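Putative type VI secretion protein (Escherichia coli, PDB 6SK0) probably forms the trimeric puncturing spike at the tip of the type VI secretion system and carries a phospholipase effector. Local coordinates at residues Lys503-Asp508 / His514-Thr519; Tyr735-Leu738 / Ile743-Gly746. All coordinates share one frame; numbering follows the deposited sequence.

Two antiparallel hairpins, with centres 90 Å apart, lie near the two ends of the modelled part of the chain and exemplify how strands are stacked along the axis of a trimeric spike. Following the chain from the N terminus, interaction 1 comes first: strand 503-507 turns back through a short connection onto strand 514-519, closing a hairpin within a larger antiparallel sheet. The chain then runs on through further strands and two helices before interaction 2 closes a second, later hairpin, 735-738 against 743-746. The two follow in series, neither nested nor crossed, on opposite sides of the chain's centre. Each is local in sequence, yet both are packed against neighbouring subunits.

Interaction 1. Residues Lys503-Asp508 / His514-Thr519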
ATOM      1  N   LYS A 503     -13.694 -39.520   2.337  1.00 53.50           N
ATOM      2  CA  LYS A 503     -13.734 -39.941   3.723  1.00 53.50           C
ATOM      3  C   LYS A 503     -14.126 -38.780   4.617  1.00 53.50           C
ATOM      4  O   LYS A 503     -13.796 -37.623   4.355  1.00 53.50           O
ATOM      5  CB  LYS A 503     -12.394 -40.527   4.174  1.00 53.50           C
ATOM      6  CG  LYS A 503     -11.223 -39.610   3.975  1.00 53.50           C
ATOM      7  CD  LYS A 503      -9.960 -40.207   4.553  1.00 53.50           C
ATOM      8  CE  LYS A 503      -9.682 -41.572   3.967  1.00 53.50           C
ATOM      9  NZ  LYS A 503      -8.460 -42.169   4.563  1.00 53.50           N
ATOM     10  N   LEU A 504     -14.867 -39.115   5.659  1.00 53.27           N
ATOM     11  CA  LEU A 504     -15.047 -38.264   6.823  1.00 53.27           C
ATOM     12  C   LEU A 504     -14.483 -39.060   7.991  1.00 53.27           C
ATOM     13  O   LEU A 504     -15.099 -40.023   8.453  1.00 53.27           O
ATOM     14  CB  LEU A 504     -16.506 -37.891   7.032  1.00 53.27           C
ATOM     15  CG  LEU A 504     -16.825 -37.290   8.397  1.00 53.27           C
ATOM     16  CD1 LEU A 504     -15.996 -36.051   8.649  1.00 53.27           C
ATOM     17  CD2 LEU A 504     -18.296 -36.979   8.508  1.00 53.27           C
ATOM     18  N   ARG A 505     -13.299 -38.682   8.441  1.00 54.36           N
ATOM     19  CA  ARG A 505     -12.612 -39.378   9.515  1.00 54.36           C
ATOM     20  C   ARG A 505     -12.669 -38.541  10.779  1.00 54.36           C
ATOM     21  O   ARG A 505     -12.384 -37.341  10.749  1.00 54.36           O
ATOM     22  CB  ARG A 505     -11.162 -39.672   9.135  1.00 54.36           C
ATOM     23  CG  ARG A 505     -10.424 -40.504  10.153  1.00 54.36           C
ATOM     24  CD  ARG A 505      -9.048 -40.889   9.653  1.00 54.36           C
ATOM     25  NE  ARG A 505      -8.088 -39.805   9.811  1.00 54.36           N
ATOM     26  CZ  ARG A 505      -7.090 -39.567   8.970  1.00 54.36           C
ATOM     27  NH1 ARG A 505      -6.260 -38.561   9.191  1.00 54.36           N
ATOM     28  NH2 ARG A 505      -6.923 -40.339   7.907  1.00 54.36           N
ATOM     29  N   MET A 506     -13.046 -39.175  11.882  1.00 56.12           N
ATOM     30  CA  MET A 506     -13.047 -38.551  13.196  1.00 56.12           C
ATOM     31  C   MET A 506     -12.100 -39.333  14.090  1.00 56.12           C
ATOM     32  O   MET A 506     -12.328 -40.515  14.356  1.00 56.12           O
ATOM     33  CB  MET A 506     -14.454 -38.511  13.785  1.00 56.12           C
ATOM     34  CG  MET A 506     -15.391 -37.591  13.041  1.00 56.12           C
ATOM     35  SD  MET A 506     -16.957 -37.329  13.877  1.00 56.12           S
ATOM     36  CE  MET A 506     -17.715 -36.111  12.813  1.00 56.12           C
ATOM     37  N   GLU A 507     -11.036 -38.681  14.529  1.00 56.44           N
ATOM     38  CA  GLU A 507     -10.049 -39.287  15.406  1.00 56.44           C
ATOM     39  C   GLU A 507     -10.397 -38.947  16.847  1.00 56.44           C
ATOM     40  O   GLU A 507     -10.460 -37.772  17.211  1.00 56.44           O
ATOM     41  CB  GLU A 507      -8.647 -38.802  15.053  1.00 56.44           C
ATOM     42  CG  GLU A 507      -7.600 -39.125  16.085  1.00 56.44           C
ATOM     43  CD  GLU A 507      -7.354 -40.611  16.213  1.00 56.44           C
ATOM     44  OE1 GLU A 507      -6.636 -41.179  15.367  1.00 56.44           O
ATOM     45  OE2 GLU A 507      -7.877 -41.217  17.165  1.00 56.44           O
ATOM     46  N   ASP A 508     -10.606 -39.972  17.663  1.00 58.89           N
ATOM     47  CA  ASP A 508     -11.072 -39.804  19.030  1.00 58.89           C
ATOM     48  C   ASP A 508      -9.966 -39.788  20.067  1.00 58.89           C
ATOM     49  O   ASP A 508     -10.256 -39.547  21.240  1.00 58.89           O
ATOM     50  CB  ASP A 508     -12.050 -40.914  19.394  1.00 58.89           C
ATOM     51  CG  ASP A 508     -13.404 -40.696  18.814  1.00 58.89           C
ATOM     52  OD1 ASP A 508     -14.366 -40.744  19.602  1.00 58.89           O
ATOM     53  OD2 ASP A 508     -13.508 -40.456  17.594  1.00 58.89           O
ATOM     54  N   HIS A 514      -9.142 -35.161  15.844  1.00 51.14           N
ATOM     55  CA  HIS A 514      -9.206 -34.431  14.595  1.00 51.14           C
ATOM     56  C   HIS A 514     -10.367 -34.942  13.766  1.00 51.14           C
ATOM     57  O   HIS A 514     -10.870 -36.048  13.966  1.00 51.14           O
ATOM     58  CB  HIS A 514      -7.891 -34.506  13.804  1.00 51.14           C
ATOM     59  CG  HIS A 514      -7.575 -35.857  13.247  1.00 51.14           C
ATOM     60  ND1 HIS A 514      -8.330 -36.459  12.266  1.00 51.14           N
ATOM     61  CD2 HIS A 514      -6.555 -36.705  13.507  1.00 51.14           C
ATOM     62  CE1 HIS A 514      -7.802 -37.629  11.964  1.00 51.14           C
ATOM     63  NE2 HIS A 514      -6.722 -37.801  12.699  1.00 51.14           N
ATOM     64  N   ILE A 515     -10.786 -34.100  12.839  1.00 48.50           N
ATOM     65  CA  ILE A 515     -11.777 -34.438  11.837  1.00 48.50           C
ATOM     66  C   ILE A 515     -11.145 -34.188  10.484  1.00 48.50           C
ATOM     67  O   ILE A 515     -10.558 -33.126  10.255  1.00 48.50           O
ATOM     68  CB  ILE A 515     -13.064 -33.614  12.004  1.00 48.50           C
ATOM     69  CG1 ILE A 515     -13.720 -33.937  13.345  1.00 48.50           C
ATOM     70  CG2 ILE A 515     -14.010 -33.863  10.850  1.00 48.50           C
ATOM     71  CD1 ILE A 515     -14.885 -33.078  13.663  1.00 48.50           C
ATOM     72  N   LYS A 516     -11.237 -35.168   9.601  1.00 48.80           N
ATOM     73  CA  LYS A 516     -10.723 -35.042   8.249  1.00 48.80           C
ATOM     74  C   LYS A 516     -11.860 -35.292   7.274  1.00 48.80           C
ATOM     75  O   LYS A 516     -12.492 -36.351   7.305  1.00 48.80           O
ATOM     76  CB  LYS A 516      -9.569 -36.010   8.005  1.00 48.80           C
ATOM     77  CG  LYS A 516      -9.032 -35.955   6.604  1.00 48.80           C
ATOM     78  CD  LYS A 516      -7.992 -37.022   6.378  1.00 48.80           C
ATOM     79  CE  LYS A 516      -6.697 -36.419   5.900  1.00 48.80           C
ATOM     80  NZ  LYS A 516      -5.797 -37.453   5.331  1.00 48.80           N
ATOM     81  N   LEU A 517     -12.129 -34.310   6.435  1.00 46.33           N
ATOM     82  CA  LEU A 517     -13.069 -34.421   5.334  1.00 46.33           C
ATOM     83  C   LEU A 517     -12.251 -34.312   4.060  1.00 46.33           C
ATOM     84  O   LEU A 517     -11.737 -33.238   3.740  1.00 46.33           O
ATOM     85  CB  LEU A 517     -14.127 -33.330   5.418  1.00 46.33           C
ATOM     86  CG  LEU A 517     -15.389 -33.502   4.589  1.00 46.33           C
ATOM     87  CD1 LEU A 517     -16.076 -34.811   4.922  1.00 46.33           C
ATOM     88  CD2 LEU A 517     -16.303 -32.325   4.840  1.00 46.33           C
ATOM     89  N   SER A 518     -12.102 -35.419   3.348  1.00 47.38           N
ATOM     90  CA  SER A 518     -11.114 -35.474   2.285  1.00 47.38           C
ATOM     91  C   SER A 518     -11.677 -36.157   1.052  1.00 47.38           C
ATOM     92  O   SER A 518     -12.316 -37.207   1.150  1.00 47.38           O
ATOM     93  CB  SER A 518      -9.851 -36.200   2.758  1.00 47.38           C
ATOM     94  OG  SER A 518      -8.969 -36.438   1.684  1.00 47.38           O
ATOM     95  N   THR A 519     -11.428 -35.556  -0.101  1.00 48.40           N
ATOM     96  CA  THR A 519     -11.682 -36.171  -1.389  1.00 48.40           C
ATOM     97  C   THR A 519     -10.366 -36.295  -2.142  1.00 48.40           C
ATOM     98  O   THR A 519      -9.439 -35.508  -1.937  1.00 48.40           O
ATOM     99  CB  THR A 519     -12.708 -35.365  -2.211  1.00 48.40           C
ATOM    100  OG1 THR A 519     -12.953 -36.024  -3.453  1.00 48.40           O
ATOM    101  CG2 THR A 519     -12.217 -33.961  -2.488  1.00 48.40           C
TER
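R505 and H514 meet above one face of an antiparallel beta hairpin, whose strands 503-507 and 514-519 pair through K503-S518, R505-K516 and E507-H514. The principle illustrated is a two-faced sheet: polar and charged side chains cover one face, while L504, M506, I515 and L517 form the other, where L504 CD1 lies 3.7 Å from I515 CG2 and neighbouring subunits pack against the leucines and I515. The R505 and K516 backbones join by two bonds of 2.7 Å, R505 N to K516 O and K516 N to R505 O.

On the polar face, H514 CG sits between its backbone N and carbonyl carbon (chi1 69°), which swings the imidazole over the other strand. R505 starts out extended and then bends at chi3 (80°), bringing its guanidinium to the ring edge with the two planes 72° apart; NE is 3.1 Å from H514 CE1, a contact with carbon and not a hydrogen bond. K516 CD covers one guanidinium face near its rim, 3.6 Å from R505 NH1. The ammonium of K516 stands 4.0 Å from R505 NH2, a like-charge approach that would be expected to cost some energy.

E507 turns its carboxylate away from the ring, where T492 and K509 bond OE2 and R493 forms a salt bridge to OE1. S518 OG, likewise, is taken by Q526 of the next strand. What E507 offers to H514 is its CB methylene, a CH-pi contact in which CB stands 3.2 Å above the centre of the imidazole.

Interaction 2. Residues Tyr735-Leu738 / Ile743-Gly746; sequences YIKL and IELG
Y735 lays its ring across G746 of the facing strand, a case of the principle that a glycine in a sheet can give a large aromatic neighbour a place to lie. With chi1 at 68° the ring folds back across the neighbouring strand, where G746 CA makes a CH-pi contact 3.9 Å from the centroid. The carboxylate of E744 comes to the ring edge, its plane turned 62° from the ring; the modelled approach to the phenol oxygen is doubtful, and E744 OE2 has a salt bridge to K754 of the second subunit. The backbones meet in a hydrogen-bonded pair, Y735 N to G746 O at 2.7 Å and G746 N to Y735 O at 2.9 Å.

I736 comes next, on the face shared with L738, I743 and L745, and runs alongside L745 with its CG1 3.9 Å from L745 CG; it also packs on I736 of both other subunits. K737 returns to the face of Y735 and E744, and its N bonds E744 O at 2.8 Å. Its ammonium, after a bend at chi3, stays 4.4 Å from E744 OE1, beyond a salt bridge. L738 completes the apolar row, CG lying 4.2 Å from I743 CG1.

Residues I743, E744 and L745 of strand 742-746 also pair in parallel with a strand of the second subunit, making this antiparallel hairpin part of an intersubunit sheet, as expected for the intertwined trimeric beta-helical spike of a VgrG, and as in phage tail spikes.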
ATOM      1  N   TYR A 735      16.653  46.167  -4.540  1.00 42.42           N
ATOM      2  CA  TYR A 735      16.314  45.176  -5.540  1.00 42.42           C
ATOM      3  C   TYR A 735      17.301  45.232  -6.692  1.00 42.42           C
ATOM      4  O   TYR A 735      17.916  46.264  -6.964  1.00 42.42           O
ATOM      5  CB  TYR A 735      14.888  45.353  -6.065  1.00 42.42           C
ATOM      6  CG  TYR A 735      14.706  46.603  -6.870  1.00 42.42           C
ATOM      7  CD1 TYR A 735      14.354  47.789  -6.258  1.00 42.42           C
ATOM      8  CD2 TYR A 735      14.902  46.603  -8.241  1.00 42.42           C
ATOM      9  CE1 TYR A 735      14.194  48.937  -6.985  1.00 42.42           C
ATOM     10  CE2 TYR A 735      14.748  47.748  -8.974  1.00 42.42           C
ATOM     11  CZ  TYR A 735      14.392  48.913  -8.340  1.00 42.42           C
ATOM     12  OH  TYR A 735      14.234  50.061  -9.065  1.00 42.42           O
ATOM     13  N   ILE A 736      17.440  44.099  -7.361  1.00 40.66           N
ATOM     14  CA  ILE A 736      18.116  44.002  -8.640  1.00 40.66           C
ATOM     15  C   ILE A 736      17.121  43.408  -9.616  1.00 40.66           C
ATOM     16  O   ILE A 736      16.585  42.320  -9.377  1.00 40.66           O
ATOM     17  CB  ILE A 736      19.386  43.148  -8.560  1.00 40.66           C
ATOM     18  CG1 ILE A 736      20.379  43.780  -7.591  1.00 40.66           C
ATOM     19  CG2 ILE A 736      19.988  42.990  -9.929  1.00 40.66           C
ATOM     20  CD1 ILE A 736      21.611  42.986  -7.400  1.00 40.66           C
ATOM     21  N   LYS A 737      16.854  44.123 -10.696  1.00 41.52           N
ATOM     22  CA  LYS A 737      15.902  43.678 -11.694  1.00 41.52           C
ATOM     23  C   LYS A 737      16.594  43.549 -13.040  1.00 41.52           C
ATOM     24  O   LYS A 737      17.249  44.485 -13.502  1.00 41.52           O
ATOM     25  CB  LYS A 737      14.716  44.625 -11.792  1.00 41.52           C
ATOM     26  CG  LYS A 737      13.705  44.199 -12.819  1.00 41.52           C
ATOM     27  CD  LYS A 737      12.673  45.268 -13.045  1.00 41.52           C
ATOM     28  CE  LYS A 737      12.066  45.723 -11.740  1.00 41.52           C
ATOM     29  NZ  LYS A 737      11.334  47.008 -11.897  1.00 41.52           N
ATOM     30  N   LEU A 738      16.459  42.385 -13.645  1.00 41.41           N
ATOM     31  CA  LEU A 738      16.869  42.136 -15.017  1.00 41.41           C
ATOM     32  C   LEU A 738      15.592  41.996 -15.826  1.00 41.41           C
ATOM     33  O   LEU A 738      14.841  41.034 -15.642  1.00 41.41           O
ATOM     34  CB  LEU A 738      17.725  40.880 -15.118  1.00 41.41           C
ATOM     35  CG  LEU A 738      19.200  40.938 -14.747  1.00 41.41           C
ATOM     36  CD1 LEU A 738      19.375  41.161 -13.273  1.00 41.41           C
ATOM     37  CD2 LEU A 738      19.897  39.656 -15.175  1.00 41.41           C
ATOM     38  N   ILE A 743      19.484  46.232 -16.732  1.00 42.61           N
ATOM     39  CA  ILE A 743      19.745  45.856 -15.356  1.00 42.61           C
ATOM     40  C   ILE A 743      19.482  47.075 -14.495  1.00 42.61           C
ATOM     41  O   ILE A 743      20.019  48.154 -14.759  1.00 42.61           O
ATOM     42  CB  ILE A 743      21.182  45.348 -15.161  1.00 42.61           C
ATOM     43  CG1 ILE A 743      21.481  44.215 -16.132  1.00 42.61           C
ATOM     44  CG2 ILE A 743      21.392  44.919 -13.733  1.00 42.61           C
ATOM     45  CD1 ILE A 743      22.882  43.692 -16.042  1.00 42.61           C
ATOM     46  N   GLU A 744      18.656  46.905 -13.477  1.00 42.89           N
ATOM     47  CA  GLU A 744      18.314  47.978 -12.563  1.00 42.89           C
ATOM     48  C   GLU A 744      18.676  47.555 -11.151  1.00 42.89           C
ATOM     49  O   GLU A 744      18.200  46.525 -10.664  1.00 42.89           O
ATOM     50  CB  GLU A 744      16.833  48.324 -12.673  1.00 42.89           C
ATOM     51  CG  GLU A 744      16.405  49.499 -11.843  1.00 42.89           C
ATOM     52  CD  GLU A 744      14.981  49.913 -12.145  1.00 42.89           C
ATOM     53  OE1 GLU A 744      14.534  49.715 -13.291  1.00 42.89           O
ATOM     54  OE2 GLU A 744      14.303  50.429 -11.236  1.00 42.89           O
ATOM     55  N   LEU A 745      19.528  48.332 -10.510  1.00 42.35           N
ATOM     56  CA  LEU A 745      19.880  48.156  -9.109  1.00 42.35           C
ATOM     57  C   LEU A 745      19.269  49.329  -8.362  1.00 42.35           C
ATOM     58  O   LEU A 745      19.745  50.460  -8.471  1.00 42.35           O
ATOM     59  CB  LEU A 745      21.384  48.099  -8.909  1.00 42.35           C
ATOM     60  CG  LEU A 745      22.101  46.809  -9.270  1.00 42.35           C
ATOM     61  CD1 LEU A 745      22.340  46.757 -10.752  1.00 42.35           C
ATOM     62  CD2 LEU A 745      23.404  46.746  -8.527  1.00 42.35           C
ATOM     63  N   GLY A 746      18.203  49.064  -7.630  1.00 43.27           N
ATOM     64  CA  GLY A 746      17.559  50.107  -6.873  1.00 43.27           C
ATOM     65  C   GLY A 746      17.597  49.817  -5.396  1.00 43.27           C
ATOM     66  O   GLY A 746      17.355  48.686  -4.976  1.00 43.27           O
TER